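Local coordinates for RE68036p (PDB 1SQH), which is of unknown function but probably belongs to the acetyltransferase superfamily, whose members transfer acyl groups, with glycine N-acyltransferase activity a tentative assignment, at residues L13-V18 with I54-L59; Q42-R47 with D230-G235; R47-A52 with V206-S211. All coordinates share one frame; numbering follows the deposited sequence.

Contact 1 (L13-V18 with I54-L59); sequences LSDSEV and IPRNDL
Asp15 and Arg56 approach from opposite directions, the carboxylate standing at the edge of the guanidinium, and this one ion pair makes up the whole contact. NH2 of Arg56 donates to OD2 of Asp15 over 2.7 Å, a short salt bridge with an N-H...O angle of 151°. The acceptor lies close to the guanidinium plane, while the donor arrives on the syn side of OD2, 24° out of the carboxylate plane; the two flat groups are turned only 21° from each other. Even so, the grip is single: NH1 of Arg56 stays 3.6 Å from OD1 of Asp15, too far for the paired bonds of a bidentate bridge. Length on the arginine side spans most of the gap, for the CA atoms of Asp15 and Arg56 are 12.7 Å apart and the Arg56 chain runs extended from CG to NE. Arg56 projects from a type II beta turn from Pro55 to Asp58, in which Asn57 takes up the positive phi of the third position; the closing backbone bond of this turn is weak. Asp15 has a second, long and weak ion partner in Arg43, so its carboxylate lies between two arginines. Its place in the first turn of helix 15-29 suggests that its negative charge may also interact favourably with that helix end. Just before it, Ser14 is the N-cap. Glu17 N bonds to Ser14 OG at 3.2 Å, and Ser14 N returns a bond to Glu17 OE2 at 2.8 Å, while the other carboxylate oxygen of Glu17 pairs with Arg11. The arrangement is thus a worked example of a capping box at a helix N-terminus, with the first helical residue making a solvent-side salt bridge to a beta turn in a distant loop.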
ATOM      1  N   LEU A  13       4.466   8.942 -17.581  1.00 30.14           N
ATOM      2  CA  LEU A  13       5.717   9.571 -17.188  1.00 29.44           C
ATOM      3  C   LEU A  13       6.846   8.578 -17.372  1.00 27.71           C
ATOM      4  O   LEU A  13       6.668   7.381 -17.173  1.00 27.16           O
ATOM      5  CB  LEU A  13       5.671  10.019 -15.727  1.00 31.18           C
ATOM      6  CG  LEU A  13       4.956  11.330 -15.414  1.00 33.72           C
ATOM      7  CD1 LEU A  13       3.495  11.198 -15.773  1.00 35.77           C
ATOM      8  CD2 LEU A  13       5.111  11.666 -13.935  1.00 34.96           C
ATOM      9  N   SER A  14       8.002   9.083 -17.775  1.00 26.90           N
ATOM     10  CA  SER A  14       9.176   8.242 -17.964  1.00 26.53           C
ATOM     11  C   SER A  14       9.702   7.945 -16.568  1.00 26.65           C
ATOM     12  O   SER A  14       9.222   8.520 -15.590  1.00 25.22           O
ATOM     13  CB  SER A  14      10.241   8.996 -18.759  1.00 25.80           C
ATOM     14  OG  SER A  14      10.620  10.182 -18.080  1.00 23.64           O
ATOM     15  N   ASP A  15      10.677   7.052 -16.467  1.00 27.30           N
ATOM     16  CA  ASP A  15      11.249   6.717 -15.166  1.00 27.69           C
ATOM     17  C   ASP A  15      11.889   7.967 -14.560  1.00 28.04           C
ATOM     18  O   ASP A  15      11.791   8.216 -13.358  1.00 28.87           O
ATOM     19  CB  ASP A  15      12.280   5.591 -15.324  1.00 24.80           C
ATOM     20  CG  ASP A  15      11.640   4.207 -15.317  1.00 27.21           C
ATOM     21  OD1 ASP A  15      10.413   4.097 -15.581  1.00 25.04           O
ATOM     22  OD2 ASP A  15      12.363   3.218 -15.053  1.00 25.37           O
ATOM     23  N   SER A  16      12.517   8.765 -15.416  1.00 29.09           N
ATOM     24  CA  SER A  16      13.175   9.999 -14.989  1.00 29.60           C
ATOM     25  C   SER A  16      12.175  10.994 -14.413  1.00 27.61           C
ATOM     26  O   SER A  16      12.472  11.709 -13.453  1.00 27.54           O
ATOM     27  CB  SER A  16      13.900  10.636 -16.175  1.00 29.57           C
ATOM     28  OG  SER A  16      14.057  12.028 -15.983  1.00 35.42           O
ATOM     29  N   GLU A  17      10.991  11.036 -15.012  1.00 25.96           N
ATOM     30  CA  GLU A  17       9.937  11.933 -14.570  1.00 25.62           C
ATOM     31  C   GLU A  17       9.328  11.497 -13.247  1.00 24.90           C
ATOM     32  O   GLU A  17       8.989  12.337 -12.402  1.00 23.83           O
ATOM     33  CB  GLU A  17       8.856  12.024 -15.646  1.00 25.85           C
ATOM     34  CG  GLU A  17       9.170  13.043 -16.719  1.00 25.97           C
ATOM     35  CD  GLU A  17       8.211  12.960 -17.885  1.00 28.82           C
ATOM     36  OE1 GLU A  17       7.928  14.016 -18.491  1.00 26.21           O
ATOM     37  OE2 GLU A  17       7.753  11.834 -18.199  1.00 29.75           O
ATOM     38  N   VAL A  18       9.188  10.186 -13.063  1.00 24.71           N
ATOM     39  CA  VAL A  18       8.632   9.658 -11.820  1.00 24.11           C
ATOM     40  C   VAL A  18       9.604  10.075 -10.730  1.00 23.58           C
ATOM     41  O   VAL A  18       9.202  10.568  -9.684  1.00 23.04           O
ATOM     42  CB  VAL A  18       8.511   8.114 -11.856  1.00 24.70           C
ATOM     43  CG1 VAL A  18       7.797   7.603 -10.610  1.00 24.35           C
ATOM     44  CG2 VAL A  18       7.740   7.699 -13.094  1.00 28.40           C
ATOM     45  N   ILE A  54      14.161  -8.993 -14.430  1.00 47.75           N
ATOM     46  CA  ILE A  54      12.800  -9.466 -14.647  1.00 46.35           C
ATOM     47  C   ILE A  54      12.093  -8.561 -15.662  1.00 45.78           C
ATOM     48  O   ILE A  54      11.828  -7.390 -15.396  1.00 44.22           O
ATOM     49  CB  ILE A  54      11.986  -9.473 -13.322  1.00 46.66           C
ATOM     50  CG1 ILE A  54      12.656 -10.400 -12.307  1.00 46.15           C
ATOM     51  CG2 ILE A  54      10.548  -9.929 -13.583  1.00 45.10           C
ATOM     52  CD1 ILE A  54      11.946 -10.464 -10.987  1.00 46.33           C
ATOM     53  N   PRO A  55      11.770  -9.100 -16.844  1.00 45.93           N
ATOM     54  CA  PRO A  55      11.093  -8.268 -17.842  1.00 45.97           C
ATOM     55  C   PRO A  55       9.843  -7.564 -17.300  1.00 46.25           C
ATOM     56  O   PRO A  55       9.024  -8.165 -16.595  1.00 45.39           O
ATOM     57  CB  PRO A  55      10.768  -9.264 -18.958  1.00 46.17           C
ATOM     58  CG  PRO A  55      10.609 -10.563 -18.228  1.00 46.28           C
ATOM     59  CD  PRO A  55      11.770 -10.516 -17.253  1.00 46.61           C
ATOM     60  N   ARG A  56       9.705  -6.283 -17.623  1.00 45.09           N
ATOM     61  CA  ARG A  56       8.540  -5.536 -17.181  1.00 44.68           C
ATOM     62  C   ARG A  56       7.320  -6.218 -17.783  1.00 44.79           C
ATOM     63  O   ARG A  56       7.425  -6.936 -18.781  1.00 46.11           O
ATOM     64  CB  ARG A  56       8.619  -4.083 -17.657  1.00 44.04           C
ATOM     65  CG  ARG A  56       9.855  -3.347 -17.167  1.00 41.11           C
ATOM     66  CD  ARG A  56       9.795  -1.883 -17.525  1.00 40.83           C
ATOM     67  NE  ARG A  56      10.834  -1.130 -16.837  1.00 41.05           N
ATOM     68  CZ  ARG A  56      10.833   0.191 -16.682  1.00 38.79           C
ATOM     69  NH1 ARG A  56       9.840   0.930 -17.166  1.00 37.51           N
ATOM     70  NH2 ARG A  56      11.831   0.775 -16.029  1.00 38.53           N
ATOM     71  N   ASN A  57       6.162  -5.991 -17.183  1.00 45.09           N
ATOM     72  CA  ASN A  57       4.939  -6.606 -17.665  1.00 45.20           C
ATOM     73  C   ASN A  57       4.944  -8.111 -17.406  1.00 44.46           C
ATOM     74  O   ASN A  57       4.008  -8.814 -17.789  1.00 44.78           O
ATOM     75  CB  ASN A  57       4.745  -6.302 -19.153  1.00 46.05           C
ATOM     76  CG  ASN A  57       4.404  -4.839 -19.406  1.00 47.62           C
ATOM     77  OD1 ASN A  57       5.138  -3.930 -18.993  1.00 49.07           O
ATOM     78  ND2 ASN A  57       3.286  -4.603 -20.080  1.00 47.25           N
ATOM     79  N   ASP A  58       6.003  -8.602 -16.759  1.00 43.51           N
ATOM     80  CA  ASP A  58       6.084 -10.021 -16.402  1.00 43.84           C
ATOM     81  C   ASP A  58       4.817 -10.310 -15.610  1.00 43.19           C
ATOM     82  O   ASP A  58       4.612  -9.735 -14.539  1.00 43.47           O
ATOM     83  CB  ASP A  58       7.288 -10.297 -15.500  1.00 44.14           C
ATOM     84  CG  ASP A  58       7.239 -11.685 -14.886  1.00 45.15           C
ATOM     85  OD1 ASP A  58       7.406 -12.669 -15.637  1.00 47.26           O
ATOM     86  OD2 ASP A  58       7.015 -11.797 -13.661  1.00 43.39           O
ATOM     87  N   LEU A  59       3.982 -11.203 -16.123  1.00 42.59           N
ATOM     88  CA  LEU A  59       2.715 -11.527 -15.480  1.00 43.98           C
ATOM     89  C   LEU A  59       2.744 -11.881 -13.978  1.00 43.65           C
ATOM     90  O   LEU A  59       1.845 -11.474 -13.237  1.00 43.10           O
ATOM     91  CB  LEU A  59       2.011 -12.640 -16.277  1.00 45.90           C
ATOM     92  CG  LEU A  59       0.479 -12.739 -16.175  1.00 46.19           C
ATOM     93  CD1 LEU A  59      -0.081 -13.373 -17.453  1.00 47.77           C
ATOM     94  CD2 LEU A  59       0.073 -13.530 -14.934  1.00 45.20           C
TER

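Contact 2 (Q42-R47 with D230-G235); sequences QRKWDR and DFSGLG
Asp230, the first residue of 230-235 to meet the helix, touches Trp45 with its CA and CB rather than with its charge. CH2 of the indole comes to 3.6 Å from Asp230 CA, an oblique approach by the far end of the six-membered ring. The Asp230 carboxylate leads off elsewhere: with CG set between the backbone N and carbonyl carbon (chi1 45°), of the side chain CB alone stays beside the ring, 3.7 Å from Trp45 CH2. The polar end of Trp45 is engaged separately, NE1 giving its hydrogen to Asn209 OD1. Phe231 packs on Leu37 and Leu38, earlier in the same helix, and meets Trp271 edge to face. Next comes Ser232, whose backbone adopts a positive phi and whose OG accepts a hydrogen bond from Lys44 NZ at 2.9 Å. The lysine chain is extended at first and then bends at chi3 (64°), bringing CE to 3.4 Å from the same Ser232 OG. That hydroxyl is also hydrogen-bonded to Asn41 OD1, while Lys44 NZ has its strongest partner in Glu264, with which it forms a salt bridge. Were an alanine to stand in for Lys44, Glu264 would probably lose its charge partner and Ser232 OG the bond it accepts from the ammonium group. Beyond Gly233, Leu234 enters strand 234-239 and packs against helix 248-263. The contact therefore joins an apolar touch, at the tryptophan, to a short polar chain, Glu264 to Lys44 to Ser232 to Asn41, in which a buried serine is bonded to both Lys44 and Asn41 and the lysine charge is probably balanced by the glutamate.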
ATOM      1  N   GLN A  42       7.553   2.371  -4.910  1.00 24.11           N
ATOM      2  CA  GLN A  42       7.540   1.865  -6.276  1.00 23.56           C
ATOM      3  C   GLN A  42       8.919   1.914  -6.914  1.00 24.01           C
ATOM      4  O   GLN A  42       9.384   0.923  -7.478  1.00 23.07           O
ATOM      5  CB  GLN A  42       6.557   2.645  -7.141  1.00 24.91           C
ATOM      6  CG  GLN A  42       6.376   2.024  -8.532  1.00 25.10           C
ATOM      7  CD  GLN A  42       5.970   0.558  -8.442  1.00 24.71           C
ATOM      8  OE1 GLN A  42       4.879   0.239  -7.974  1.00 24.95           O
ATOM      9  NE2 GLN A  42       6.857  -0.338  -8.869  1.00 23.99           N
ATOM     10  N   ARG A  43       9.578   3.064  -6.828  1.00 23.81           N
ATOM     11  CA  ARG A  43      10.903   3.190  -7.408  1.00 23.72           C
ATOM     12  C   ARG A  43      11.893   2.233  -6.739  1.00 24.75           C
ATOM     13  O   ARG A  43      12.833   1.765  -7.386  1.00 25.71           O
ATOM     14  CB  ARG A  43      11.387   4.637  -7.316  1.00 22.96           C
ATOM     15  CG  ARG A  43      10.589   5.561  -8.224  1.00 23.30           C
ATOM     16  CD  ARG A  43      10.675   5.110  -9.685  1.00 23.75           C
ATOM     17  NE  ARG A  43      11.959   5.463 -10.293  1.00 24.55           N
ATOM     18  CZ  ARG A  43      12.499   4.829 -11.332  1.00 24.13           C
ATOM     19  NH1 ARG A  43      11.871   3.794 -11.883  1.00 21.18           N
ATOM     20  NH2 ARG A  43      13.657   5.242 -11.829  1.00 24.42           N
ATOM     21  N   LYS A  44      11.689   1.935  -5.455  1.00 22.85           N
ATOM     22  CA  LYS A  44      12.574   0.997  -4.776  1.00 22.92           C
ATOM     23  C   LYS A  44      12.430  -0.361  -5.458  1.00 24.49           C
ATOM     24  O   LYS A  44      13.435  -1.012  -5.788  1.00 23.53           O
ATOM     25  CB  LYS A  44      12.208   0.859  -3.300  1.00 23.42           C
ATOM     26  CG  LYS A  44      13.068  -0.177  -2.564  1.00 24.63           C
ATOM     27  CD  LYS A  44      12.782  -0.220  -1.063  1.00 20.75           C
ATOM     28  CE  LYS A  44      11.366  -0.681  -0.775  1.00 19.81           C
ATOM     29  NZ  LYS A  44      11.138  -0.825   0.688  1.00 15.94           N
ATOM     30  N   TRP A  45      11.177  -0.776  -5.675  1.00 22.65           N
ATOM     31  CA  TRP A  45      10.895  -2.048  -6.332  1.00 23.57           C
ATOM     32  C   TRP A  45      11.418  -2.043  -7.769  1.00 25.58           C
ATOM     33  O   TRP A  45      12.012  -3.029  -8.222  1.00 24.43           O
ATOM     34  CB  TRP A  45       9.387  -2.341  -6.359  1.00 20.84           C
ATOM     35  CG  TRP A  45       8.817  -2.834  -5.055  1.00 20.21           C
ATOM     36  CD1 TRP A  45       9.502  -3.388  -4.006  1.00 19.34           C
ATOM     37  CD2 TRP A  45       7.430  -2.863  -4.688  1.00 19.43           C
ATOM     38  NE1 TRP A  45       8.627  -3.757  -3.012  1.00 17.63           N
ATOM     39  CE2 TRP A  45       7.351  -3.448  -3.404  1.00 19.10           C
ATOM     40  CE3 TRP A  45       6.246  -2.455  -5.326  1.00 20.09           C
ATOM     41  CZ2 TRP A  45       6.129  -3.635  -2.740  1.00 18.13           C
ATOM     42  CZ3 TRP A  45       5.032  -2.642  -4.667  1.00 20.44           C
ATOM     43  CH2 TRP A  45       4.986  -3.229  -3.385  1.00 19.17           C
ATOM     44  N   ASP A  46      11.180  -0.941  -8.482  1.00 26.20           N
ATOM     45  CA  ASP A  46      11.631  -0.809  -9.867  1.00 29.10           C
ATOM     46  C   ASP A  46      13.118  -1.151  -9.941  1.00 30.58           C
ATOM     47  O   ASP A  46      13.547  -1.932 -10.788  1.00 31.68           O
ATOM     48  CB  ASP A  46      11.425   0.625 -10.386  1.00 26.72           C
ATOM     49  CG  ASP A  46       9.960   0.948 -10.707  1.00 27.95           C
ATOM     50  OD1 ASP A  46       9.120   0.027 -10.736  1.00 24.58           O
ATOM     51  OD2 ASP A  46       9.654   2.139 -10.955  1.00 25.64           O
ATOM     52  N   ARG A  47      13.899  -0.556  -9.049  1.00 33.27           N
ATOM     53  CA  ARG A  47      15.338  -0.794  -9.005  1.00 37.79           C
ATOM     54  C   ARG A  47      15.652  -2.283  -8.802  1.00 38.99           C
ATOM     55  O   ARG A  47      16.423  -2.872  -9.562  1.00 37.81           O
ATOM     56  CB  ARG A  47      15.952   0.010  -7.864  1.00 42.49           C
ATOM     57  CG  ARG A  47      17.468   0.052  -7.846  1.00 47.38           C
ATOM     58  CD  ARG A  47      17.985   1.099  -8.814  1.00 51.41           C
ATOM     59  NE  ARG A  47      19.416   1.329  -8.643  1.00 55.35           N
ATOM     60  CZ  ARG A  47      20.120   2.199  -9.356  1.00 57.26           C
ATOM     61  NH1 ARG A  47      21.422   2.343  -9.133  1.00 57.86           N
ATOM     62  NH2 ARG A  47      19.522   2.927 -10.294  1.00 58.15           N
ATOM     63  N   ASP A 230       3.072  -1.971   0.316  1.00 18.34           N
ATOM     64  CA  ASP A 230       3.367  -1.169  -0.861  1.00 21.43           C
ATOM     65  C   ASP A 230       3.676   0.300  -0.561  1.00 22.07           C
ATOM     66  O   ASP A 230       3.718   1.142  -1.463  1.00 23.73           O
ATOM     67  CB  ASP A 230       2.244  -1.303  -1.908  1.00 22.28           C
ATOM     68  CG  ASP A 230       0.838  -1.193  -1.307  1.00 25.09           C
ATOM     69  OD1 ASP A 230       0.689  -1.154  -0.065  1.00 21.24           O
ATOM     70  OD2 ASP A 230      -0.132  -1.156  -2.101  1.00 26.98           O
ATOM     71  N   PHE A 231       3.901   0.593   0.716  1.00 19.02           N
ATOM     72  CA  PHE A 231       4.270   1.933   1.159  1.00 19.19           C
ATOM     73  C   PHE A 231       5.553   1.768   1.982  1.00 19.63           C
ATOM     74  O   PHE A 231       5.977   2.683   2.695  1.00 17.30           O
ATOM     75  CB  PHE A 231       3.177   2.563   2.037  1.00 16.74           C
ATOM     76  CG  PHE A 231       1.980   3.053   1.265  1.00 15.57           C
ATOM     77  CD1 PHE A 231       0.924   2.193   0.970  1.00 13.37           C
ATOM     78  CD2 PHE A 231       1.922   4.377   0.820  1.00 16.40           C
ATOM     79  CE1 PHE A 231      -0.186   2.640   0.237  1.00 14.57           C
ATOM     80  CE2 PHE A 231       0.828   4.843   0.084  1.00 16.77           C
ATOM     81  CZ  PHE A 231      -0.236   3.972  -0.209  1.00 18.10           C
ATOM     82  N   SER A 232       6.152   0.581   1.862  1.00 20.07           N
ATOM     83  CA  SER A 232       7.385   0.214   2.566  1.00 20.30           C
ATOM     84  C   SER A 232       7.189   0.185   4.067  1.00 19.16           C
ATOM     85  O   SER A 232       8.158   0.132   4.832  1.00 18.34           O
ATOM     86  CB  SER A 232       8.524   1.173   2.212  1.00 20.82           C
ATOM     87  OG  SER A 232       8.882   1.029   0.852  1.00 19.39           O
ATOM     88  N   GLY A 233       5.923   0.215   4.477  1.00 17.88           N
ATOM     89  CA  GLY A 233       5.572   0.176   5.884  1.00 16.71           C
ATOM     90  C   GLY A 233       5.054  -1.199   6.267  1.00 16.84           C
ATOM     91  O   GLY A 233       5.400  -2.194   5.636  1.00 16.75           O
ATOM     92  N   LEU A 234       4.206  -1.257   7.289  1.00 17.60           N
ATOM     93  CA  LEU A 234       3.653  -2.527   7.765  1.00 19.82           C
ATOM     94  C   LEU A 234       2.315  -2.854   7.135  1.00 20.49           C
ATOM     95  O   LEU A 234       1.516  -1.959   6.869  1.00 19.72           O
ATOM     96  CB  LEU A 234       3.463  -2.502   9.287  1.00 19.31           C
ATOM     97  CG  LEU A 234       4.591  -2.860  10.259  1.00 22.47           C
ATOM     98  CD1 LEU A 234       5.905  -2.253   9.816  1.00 21.26           C
ATOM     99  CD2 LEU A 234       4.199  -2.382  11.659  1.00 20.29           C
ATOM    100  N   GLY A 235       2.069  -4.143   6.926  1.00 21.38           N
ATOM    101  CA  GLY A 235       0.801  -4.562   6.357  1.00 23.45           C
ATOM    102  C   GLY A 235       0.461  -6.036   6.551  1.00 23.54           C
ATOM    103  O   GLY A 235       1.313  -6.848   6.916  1.00 21.45           O
TER

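Contact 3 (R47-A52 with V206-S211); sequences RQLSEA and VRFNKS
Gln48 and Phe208 bring the two backbones closest, their CA atoms 7.6 Å apart, where helix 34-51 and helix 199-208 both near their C-terminal ends. Ala52 and Asn209 are the first residues to leave helical geometry, and no direct hydrogen bond links the segments. The Phe208 ring lies between the two segments and carries most of the contact, its CG anti to the carbonyl carbon (chi1 -70°), a setting that carries the ring toward helix 34-51. Leu49 sets its CD2 methyl over one face as a CH-pi contact, 3.5 Å from the centroid of the Phe208 ring and 18° off its normal. The opposite face receives the aliphatic part of the adjoining Arg207, whose CG stands 3.7 Å above the Phe208 ring plane, toward the rim. Ala52 CB reaches Phe208 CZ at 4.0 Å, so one methyl sits over a face and another at the edge, near the ring plane. On the polar side, Gln48 OE1 lies 3.1 Å from Phe208 O, but two acceptors cannot bond to each other; a water molecule makes the link instead. It accepts from Gln48 NE2 at 2.7 Å and donates to both Phe208 O and Asn209 OD1, so that the carbonyl at the helix end gains a partner through solvent. Around this junction, Ile54 packs on Phe208 from the loop after helix 34-51, Asn209 ND2 bonds to Asn229 O just past strand 222-228, and the chain after Lys210, itself backbone-bonded to Gln228, continues into strand 211-216 of the four-stranded antiparallel sheet.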
ATOM      1  N   ARG A  47      13.899  -0.556  -9.049  1.00 33.27           N
ATOM      2  CA  ARG A  47      15.338  -0.794  -9.005  1.00 37.79           C
ATOM      3  C   ARG A  47      15.652  -2.283  -8.802  1.00 38.99           C
ATOM      4  O   ARG A  47      16.423  -2.872  -9.562  1.00 37.81           O
ATOM      5  CB  ARG A  47      15.952   0.010  -7.864  1.00 42.49           C
ATOM      6  CG  ARG A  47      17.468   0.052  -7.846  1.00 47.38           C
ATOM      7  CD  ARG A  47      17.985   1.099  -8.814  1.00 51.41           C
ATOM      8  NE  ARG A  47      19.416   1.329  -8.643  1.00 55.35           N
ATOM      9  CZ  ARG A  47      20.120   2.199  -9.356  1.00 57.26           C
ATOM     10  NH1 ARG A  47      21.422   2.343  -9.133  1.00 57.86           N
ATOM     11  NH2 ARG A  47      19.522   2.927 -10.294  1.00 58.15           N
ATOM     12  N   GLN A  48      15.043  -2.887  -7.780  1.00 39.28           N
ATOM     13  CA  GLN A  48      15.267  -4.300  -7.470  1.00 40.48           C
ATOM     14  C   GLN A  48      14.878  -5.231  -8.621  1.00 40.96           C
ATOM     15  O   GLN A  48      15.691  -6.019  -9.097  1.00 40.50           O
ATOM     16  CB  GLN A  48      14.471  -4.701  -6.228  1.00 42.84           C
ATOM     17  CG  GLN A  48      14.688  -3.839  -4.996  1.00 44.83           C
ATOM     18  CD  GLN A  48      13.728  -4.208  -3.875  1.00 46.00           C
ATOM     19  OE1 GLN A  48      13.707  -5.351  -3.412  1.00 46.62           O
ATOM     20  NE2 GLN A  48      12.923  -3.245  -3.441  1.00 45.99           N
ATOM     21  N   LEU A  49      13.623  -5.146  -9.048  1.00 40.94           N
ATOM     22  CA  LEU A  49      13.118  -5.974 -10.135  1.00 42.31           C
ATOM     23  C   LEU A  49      13.988  -5.838 -11.378  1.00 45.12           C
ATOM     24  O   LEU A  49      14.085  -6.771 -12.186  1.00 45.31           O
ATOM     25  CB  LEU A  49      11.678  -5.580 -10.473  1.00 41.35           C
ATOM     26  CG  LEU A  49      10.648  -5.796  -9.360  1.00 38.72           C
ATOM     27  CD1 LEU A  49       9.283  -5.331  -9.818  1.00 36.76           C
ATOM     28  CD2 LEU A  49      10.620  -7.262  -8.983  1.00 37.91           C
ATOM     29  N   SER A  50      14.610  -4.671 -11.526  1.00 45.51           N
ATOM     30  CA  SER A  50      15.491  -4.404 -12.655  1.00 47.34           C
ATOM     31  C   SER A  50      16.753  -5.260 -12.513  1.00 48.40           C
ATOM     32  O   SER A  50      17.079  -6.058 -13.398  1.00 48.14           O
ATOM     33  CB  SER A  50      15.870  -2.922 -12.683  1.00 46.64           C
ATOM     34  OG  SER A  50      16.783  -2.655 -13.731  1.00 48.60           O
ATOM     35  N   GLU A  51      17.452  -5.090 -11.392  1.00 48.15           N
ATOM     36  CA  GLU A  51      18.667  -5.847 -11.129  1.00 49.19           C
ATOM     37  C   GLU A  51      18.400  -7.345 -11.145  1.00 50.15           C
ATOM     38  O   GLU A  51      19.308  -8.143 -11.383  1.00 50.32           O
ATOM     39  CB  GLU A  51      19.257  -5.450  -9.779  1.00 49.77           C
ATOM     40  CG  GLU A  51      19.599  -3.978  -9.673  1.00 53.51           C
ATOM     41  CD  GLU A  51      20.343  -3.643  -8.396  1.00 55.68           C
ATOM     42  OE1 GLU A  51      19.897  -4.087  -7.317  1.00 56.44           O
ATOM     43  OE2 GLU A  51      21.369  -2.928  -8.471  1.00 58.15           O
ATOM     44  N   ALA A  52      17.152  -7.725 -10.881  1.00 50.32           N
ATOM     45  CA  ALA A  52      16.757  -9.132 -10.874  1.00 50.78           C
ATOM     46  C   ALA A  52      16.406  -9.557 -12.297  1.00 50.32           C
ATOM     47  O   ALA A  52      15.785 -10.598 -12.510  1.00 50.09           O
ATOM     48  CB  ALA A  52      15.551  -9.334  -9.954  1.00 50.75           C
ATOM     49  N   VAL A 206       6.831 -11.836  -0.699  1.00 27.20           N
ATOM     50  CA  VAL A 206       7.711 -12.605   0.168  1.00 28.57           C
ATOM     51  C   VAL A 206       9.087 -12.626  -0.477  1.00 27.82           C
ATOM     52  O   VAL A 206      10.098 -12.757   0.202  1.00 27.91           O
ATOM     53  CB  VAL A 206       7.206 -14.058   0.373  1.00 29.06           C
ATOM     54  CG1 VAL A 206       7.033 -14.737  -0.960  1.00 32.53           C
ATOM     55  CG2 VAL A 206       8.198 -14.840   1.233  1.00 29.16           C
ATOM     56  N   ARG A 207       9.121 -12.457  -1.792  1.00 28.52           N
ATOM     57  CA  ARG A 207      10.388 -12.477  -2.508  1.00 30.04           C
ATOM     58  C   ARG A 207      11.174 -11.167  -2.471  1.00 29.20           C
ATOM     59  O   ARG A 207      12.372 -11.162  -2.154  1.00 28.11           O
ATOM     60  CB  ARG A 207      10.169 -12.881  -3.972  1.00 31.68           C
ATOM     61  CG  ARG A 207      11.462 -12.946  -4.770  1.00 35.00           C
ATOM     62  CD  ARG A 207      11.244 -13.340  -6.218  1.00 37.37           C
ATOM     63  NE  ARG A 207      12.514 -13.334  -6.942  1.00 41.15           N
ATOM     64  CZ  ARG A 207      12.637 -13.518  -8.253  1.00 40.68           C
ATOM     65  NH1 ARG A 207      11.560 -13.723  -9.001  1.00 42.00           N
ATOM     66  NH2 ARG A 207      13.838 -13.501  -8.814  1.00 39.52           N
ATOM     67  N   PHE A 208      10.500 -10.062  -2.787  1.00 28.17           N
ATOM     68  CA  PHE A 208      11.146  -8.752  -2.836  1.00 25.43           C
ATOM     69  C   PHE A 208      10.958  -7.804  -1.660  1.00 24.85           C
ATOM     70  O   PHE A 208      11.649  -6.780  -1.569  1.00 25.70           O
ATOM     71  CB  PHE A 208      10.738  -8.062  -4.128  1.00 25.43           C
ATOM     72  CG  PHE A 208      11.334  -8.696  -5.337  1.00 27.62           C
ATOM     73  CD1 PHE A 208      12.696  -8.559  -5.599  1.00 27.13           C
ATOM     74  CD2 PHE A 208      10.564  -9.483  -6.184  1.00 26.80           C
ATOM     75  CE1 PHE A 208      13.280  -9.197  -6.691  1.00 26.31           C
ATOM     76  CE2 PHE A 208      11.142 -10.126  -7.278  1.00 26.56           C
ATOM     77  CZ  PHE A 208      12.502  -9.981  -7.527  1.00 26.91           C
ATOM     78  N   ASN A 209      10.035  -8.130  -0.762  1.00 21.15           N
ATOM     79  CA  ASN A 209       9.785  -7.290   0.407  1.00 21.00           C
ATOM     80  C   ASN A 209      10.174  -8.038   1.676  1.00 21.14           C
ATOM     81  O   ASN A 209      10.405  -9.254   1.646  1.00 17.86           O
ATOM     82  CB  ASN A 209       8.295  -6.910   0.465  1.00 22.39           C
ATOM     83  CG  ASN A 209       8.053  -5.422   0.212  1.00 22.71           C
ATOM     84  OD1 ASN A 209       8.887  -4.734  -0.384  1.00 22.01           O
ATOM     85  ND2 ASN A 209       6.905  -4.926   0.660  1.00 19.60           N
ATOM     86  N   LYS A 210      10.263  -7.323   2.793  1.00 22.02           N
ATOM     87  CA  LYS A 210      10.573  -7.990   4.057  1.00 23.66           C
ATOM     88  C   LYS A 210       9.268  -8.585   4.597  1.00 23.77           C
ATOM     89  O   LYS A 210       8.176  -8.103   4.279  1.00 21.41           O
ATOM     90  CB  LYS A 210      11.156  -7.006   5.082  1.00 24.90           C
ATOM     91  CG  LYS A 210      12.548  -6.492   4.734  1.00 26.83           C
ATOM     92  CD  LYS A 210      13.079  -5.570   5.827  1.00 29.24           C
ATOM     93  CE  LYS A 210      14.365  -4.851   5.410  1.00 29.84           C
ATOM     94  NZ  LYS A 210      15.572  -5.720   5.407  1.00 33.55           N
ATOM     95  N   SER A 211       9.390  -9.647   5.389  1.00 24.23           N
ATOM     96  CA  SER A 211       8.236 -10.307   5.987  1.00 24.75           C
ATOM     97  C   SER A 211       8.678 -11.030   7.259  1.00 25.48           C
ATOM     98  O   SER A 211       9.873 -11.236   7.480  1.00 26.62           O
ATOM     99  CB  SER A 211       7.629 -11.308   5.007  1.00 21.76           C
ATOM    100  OG  SER A 211       8.548 -12.345   4.724  1.00 21.94           O
TER
HETATM  101  O   HOH W   1      11.461  -3.987  -1.348  1.00 24.15           O

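From the N terminus, the first two helices, 15-29 and 34-51, follow each other; contact 1 closes a short, mostly helical loop by returning from the turn after the second helix to the start of the first. Helix 34-51 then sends out two far longer closures. Contact 3 links its end to helix 199-208, and contact 2, starting earlier on the helix and ending later in the chain, encloses contact 3. Contact 1 crosses both, its segments alternating with theirs. Helix 34-51 is common to contacts 2 and 3, joining the N-terminal family region to the later helix and antiparallel sheet; contact 1 ends in the loop that follows it, where Ile54 reaches contact 3.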